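Local coordinates for protein endonuclease 2 (PDB 4CXP) that cuts RNA and single-stranded DNA, and less readily double-stranded DNA, to 5'-phosphorylated products with the help of three divalent metal ions, at residues E212-K223 and Y235-R246. Numbering follows the deposited sequence.
Sequences EGIQAACDWAYK and YFYSRLPIVYQR. With NAG (2-acetamido-2-deoxy-beta-D-glucopyranose), chain D.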
# COMPACT_ATOMS: atom_id res chain seq x y z
N GLU A 212 2.65 -0.65 -12.11
CA GLU A 212 2.67 0.80 -11.92
C GLU A 212 3.73 1.20 -10.91
O GLU A 212 4.38 2.23 -11.03
CB GLU A 212 1.32 1.30 -11.39
CG GLU A 212 0.11 1.15 -12.30
CD GLU A 212 -1.22 1.29 -11.59
OE1 GLU A 212 -1.24 1.24 -10.35
OE2 GLU A 212 -2.26 1.45 -12.30
N GLY A 213 3.83 0.41 -9.83
CA GLY A 213 4.70 0.74 -8.72
C GLY A 213 6.16 0.70 -9.05
O GLY A 213 6.89 1.62 -8.66
N ILE A 214 6.62 -0.33 -9.76
CA ILE A 214 8.04 -0.36 -10.13
C ILE A 214 8.35 0.79 -11.10
O ILE A 214 9.42 1.39 -11.05
CB ILE A 214 8.47 -1.73 -10.66
CG1 ILE A 214 9.94 -1.74 -11.07
CG2 ILE A 214 7.68 -2.17 -11.86
CD1 ILE A 214 10.94 -1.54 -9.97
N GLN A 215 7.40 1.14 -11.96
CA GLN A 215 7.61 2.27 -12.86
C GLN A 215 7.78 3.56 -12.04
O GLN A 215 8.67 4.36 -12.30
CB GLN A 215 6.48 2.37 -13.88
CG GLN A 215 6.74 3.33 -15.01
CD GLN A 215 7.90 2.92 -15.87
OE1 GLN A 215 7.91 1.82 -16.45
NE2 GLN A 215 8.87 3.79 -16.00
N ALA A 216 6.95 3.73 -11.01
CA ALA A 216 7.07 4.87 -10.10
C ALA A 216 8.38 4.83 -9.31
O ALA A 216 8.98 5.87 -9.05
CB ALA A 216 5.90 4.94 -9.14
N ALA A 217 8.81 3.64 -8.92
CA ALA A 217 10.08 3.52 -8.23
C ALA A 217 11.19 4.08 -9.11
O ALA A 217 12.05 4.84 -8.64
CB ALA A 217 10.35 2.08 -7.84
N CYS A 218 11.18 3.72 -10.39
CA CYS A 218 12.18 4.21 -11.34
C CYS A 218 12.11 5.71 -11.55
O CYS A 218 13.12 6.40 -11.51
CB CYS A 218 12.02 3.54 -12.71
SG CYS A 218 12.68 1.87 -12.80
N ASP A 219 10.91 6.19 -11.84
CA ASP A 219 10.76 7.57 -12.32
C ASP A 219 10.69 8.60 -11.22
O ASP A 219 10.94 9.78 -11.47
CB ASP A 219 9.51 7.69 -13.19
CG ASP A 219 9.56 6.84 -14.45
OD1 ASP A 219 10.65 6.69 -15.04
OD2 ASP A 219 8.50 6.35 -14.85
N TRP A 220 10.29 8.18 -10.02
CA TRP A 220 10.06 9.10 -8.92
C TRP A 220 10.88 8.79 -7.68
O TRP A 220 11.43 9.71 -7.05
CB TRP A 220 8.58 9.12 -8.54
CG TRP A 220 7.67 9.73 -9.55
CD1 TRP A 220 6.69 9.11 -10.27
CD2 TRP A 220 7.59 11.12 -9.88
NE1 TRP A 220 6.02 10.03 -11.04
CE2 TRP A 220 6.55 11.27 -10.82
CE3 TRP A 220 8.28 12.25 -9.45
CZ2 TRP A 220 6.21 12.51 -11.37
CZ3 TRP A 220 7.93 13.49 -9.99
CH2 TRP A 220 6.91 13.61 -10.93
N ALA A 221 10.94 7.54 -7.25
CA ALA A 221 11.57 7.26 -5.96
C ALA A 221 13.09 7.27 -6.05
O ALA A 221 13.77 8.03 -5.38
CB ALA A 221 11.05 5.96 -5.36
N TYR A 222 13.62 6.37 -6.88
CA TYR A 222 15.05 6.27 -7.07
C TYR A 222 15.62 7.44 -7.87
O TYR A 222 16.81 7.76 -7.76
CB TYR A 222 15.38 5.00 -7.83
CG TYR A 222 15.20 3.68 -7.12
CD1 TYR A 222 15.75 3.43 -5.88
CD2 TYR A 222 14.55 2.63 -7.75
CE1 TYR A 222 15.65 2.20 -5.28
CE2 TYR A 222 14.44 1.39 -7.16
CZ TYR A 222 15.00 1.17 -5.92
OH TYR A 222 14.92 -0.09 -5.37
N LYS A 223 14.81 8.05 -8.73
CA LYS A 223 15.26 9.05 -9.68
C LYS A 223 15.92 10.21 -8.98
O LYS A 223 15.32 10.84 -8.13
CB LYS A 223 14.07 9.56 -10.48
CG LYS A 223 14.39 10.65 -11.48
CD LYS A 223 15.42 10.25 -12.51
CE LYS A 223 14.87 9.22 -13.46
NZ LYS A 223 15.75 9.07 -14.65
N TYR A 235 12.63 17.67 -3.46
CA TYR A 235 12.18 16.28 -3.56
C TYR A 235 10.78 16.12 -2.97
O TYR A 235 9.93 15.46 -3.54
CB TYR A 235 13.19 15.36 -2.88
CG TYR A 235 12.97 13.88 -3.14
CD1 TYR A 235 12.12 13.11 -2.35
CD2 TYR A 235 13.62 13.24 -4.19
CE1 TYR A 235 11.95 11.77 -2.58
CE2 TYR A 235 13.46 11.88 -4.43
CZ TYR A 235 12.64 11.15 -3.61
OH TYR A 235 12.45 9.81 -3.78
N PHE A 236 10.56 16.71 -1.80
CA PHE A 236 9.28 16.65 -1.13
C PHE A 236 8.15 17.12 -2.02
O PHE A 236 7.17 16.40 -2.23
CB PHE A 236 9.36 17.47 0.16
CG PHE A 236 8.05 17.59 0.88
CD1 PHE A 236 7.49 16.52 1.55
CD2 PHE A 236 7.36 18.79 0.88
CE1 PHE A 236 6.30 16.65 2.23
CE2 PHE A 236 6.17 18.93 1.55
CZ PHE A 236 5.63 17.85 2.23
N TYR A 237 8.23 18.35 -2.53
CA TYR A 237 7.11 18.90 -3.28
C TYR A 237 6.91 18.18 -4.60
O TYR A 237 5.79 18.04 -5.06
CB TYR A 237 7.28 20.40 -3.51
CG TYR A 237 7.10 21.22 -2.26
CD1 TYR A 237 5.89 21.25 -1.62
CD2 TYR A 237 8.13 22.00 -1.77
CE1 TYR A 237 5.73 22.02 -0.49
CE2 TYR A 237 7.98 22.77 -0.65
CZ TYR A 237 6.77 22.77 -0.00
OH TYR A 237 6.59 23.55 1.12
N SER A 238 7.98 17.71 -5.21
CA SER A 238 7.84 17.04 -6.49
C SER A 238 7.30 15.62 -6.35
O SER A 238 6.64 15.15 -7.26
CB SER A 238 9.12 17.07 -7.28
OG SER A 238 10.16 16.42 -6.63
N ARG A 239 7.58 14.94 -5.24
CA ARG A 239 7.12 13.57 -5.04
C ARG A 239 5.81 13.48 -4.30
O ARG A 239 5.17 12.43 -4.35
CB ARG A 239 8.20 12.71 -4.35
CG ARG A 239 9.24 12.16 -5.28
CD ARG A 239 10.02 13.19 -6.08
NE ARG A 239 11.05 12.51 -6.85
CZ ARG A 239 11.92 13.12 -7.62
NH1 ARG A 239 11.84 14.43 -7.80
NH2 ARG A 239 12.84 12.41 -8.22
N LEU A 240 5.37 14.53 -3.64
CA LEU A 240 4.14 14.44 -2.91
C LEU A 240 2.94 14.07 -3.79
O LEU A 240 2.13 13.24 -3.36
CB LEU A 240 3.92 15.70 -2.09
CG LEU A 240 2.76 15.67 -1.10
CD1 LEU A 240 2.84 14.58 -0.04
CD2 LEU A 240 2.68 17.04 -0.44
N PRO A 241 2.81 14.60 -5.03
CA PRO A 241 1.66 14.19 -5.82
C PRO A 241 1.59 12.71 -6.11
O PRO A 241 0.51 12.15 -6.18
CB PRO A 241 1.77 15.03 -7.10
CG PRO A 241 2.54 16.23 -6.69
CD PRO A 241 3.53 15.72 -5.67
N ILE A 242 2.74 12.06 -6.27
CA ILE A 242 2.71 10.62 -6.55
C ILE A 242 2.38 9.86 -5.27
O ILE A 242 1.69 8.85 -5.35
CB ILE A 242 3.97 10.11 -7.31
CG1 ILE A 242 3.94 8.60 -7.54
CG2 ILE A 242 5.23 10.36 -6.55
CD1 ILE A 242 2.75 8.10 -8.30
N VAL A 243 2.83 10.32 -4.10
CA VAL A 243 2.37 9.73 -2.86
C VAL A 243 0.84 9.84 -2.76
O VAL A 243 0.16 8.86 -2.46
CB VAL A 243 3.10 10.35 -1.66
CG1 VAL A 243 2.46 9.92 -0.35
CG2 VAL A 243 4.57 9.95 -1.70
N TYR A 244 0.30 11.03 -2.99
CA TYR A 244 -1.15 11.20 -2.99
C TYR A 244 -1.84 10.22 -3.94
O TYR A 244 -2.83 9.59 -3.58
CB TYR A 244 -1.52 12.62 -3.38
CG TYR A 244 -1.20 13.74 -2.42
CD1 TYR A 244 -1.07 13.57 -1.05
CD2 TYR A 244 -1.11 15.03 -2.92
CE1 TYR A 244 -0.86 14.66 -0.21
CE2 TYR A 244 -0.92 16.13 -2.09
CZ TYR A 244 -0.80 15.93 -0.74
OH TYR A 244 -0.65 17.01 0.12
N GLN A 245 -1.32 10.12 -5.15
CA GLN A 245 -1.88 9.22 -6.16
C GLN A 245 -1.92 7.78 -5.64
O GLN A 245 -2.93 7.10 -5.78
CB GLN A 245 -1.05 9.30 -7.43
CG GLN A 245 -1.56 8.43 -8.58
CD GLN A 245 -0.43 8.05 -9.50
OE1 GLN A 245 0.15 8.90 -10.17
NE2 GLN A 245 -0.09 6.77 -9.51
N ARG A 246 -0.81 7.31 -5.10
CA ARG A 246 -0.73 5.93 -4.66
C ARG A 246 -1.60 5.63 -3.46
O ARG A 246 -2.19 4.55 -3.37
CB ARG A 246 0.72 5.53 -4.39
CG ARG A 246 1.65 5.59 -5.59
CD ARG A 246 1.20 4.77 -6.78
NE ARG A 246 1.42 3.35 -6.55
CZ ARG A 246 1.05 2.40 -7.42
NH1 ARG A 246 0.22 2.68 -8.41
NH2 ARG A 246 1.54 1.18 -7.27
C1 NAG D . -6.04 17.97 -4.89
C2 NAG D . -4.60 17.94 -4.38
C3 NAG D . -4.01 19.34 -4.43
C4 NAG D . -4.15 19.92 -5.82
C5 NAG D . -5.59 19.81 -6.31
C6 NAG D . -5.78 20.26 -7.75
C7 NAG D . -4.39 16.09 -2.83
C8 NAG D . -4.33 15.62 -1.41
N2 NAG D . -4.52 17.39 -3.05
O3 NAG D . -2.66 19.30 -4.01
O4 NAG D . -3.73 21.27 -5.78
O5 NAG D . -6.01 18.46 -6.22
O6 NAG D . -4.96 19.50 -8.61
O7 NAG D . -4.37 15.26 -3.75
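The helices carrying W220 and R239 run antiparallel, at 166° with axes 10.6 Å apart and the CA atoms of W220 and R239 6.6 Å apart; the pair illustrates how side chains of one helix can take up main-chain carbonyls of its neighbour. R239 reaches W220 O side-on with two nitrogens: NE gives a nearly straight bond of 2.8 Å (166°) in the carbonyl plane, on a lone pair, and NH2 adds a longer one. Its guanidinium lies between the Y235 ring on one face and W220 CE3 on the other, while NH1 bonds S238 OG, itself tied to E234. Y235 sends OH to A221 O at 2.7 Å. An alanine in place of R239 would probably leave W220 O without its side-chain mates and open a gap between the Y235 ring and W220 CE3. Further along, in one of its two conformers, I242 lays CG2 over the five-membered ring of W220 in a CH-pi contact, 4.1 Å from its centroid, and sets CG1 4.4 Å from A216 CB. At the other end, bends at chi2 and chi3 carry the R246 guanidinium across to E212, where NH1 forms a salt bridge to OE1 (2.8 Å), and NH2 passes 3.5 Å from G213 CA; E212 OE1 has a second salt-bridge partner in R253, and R246 NE gives a hydrogen bond to H126 O. This is antiparallel helix packing within the mainly helical S1/P1 nuclease fold, joining helices 206-221 and 233-262, with R246 beside substrate-binding W1.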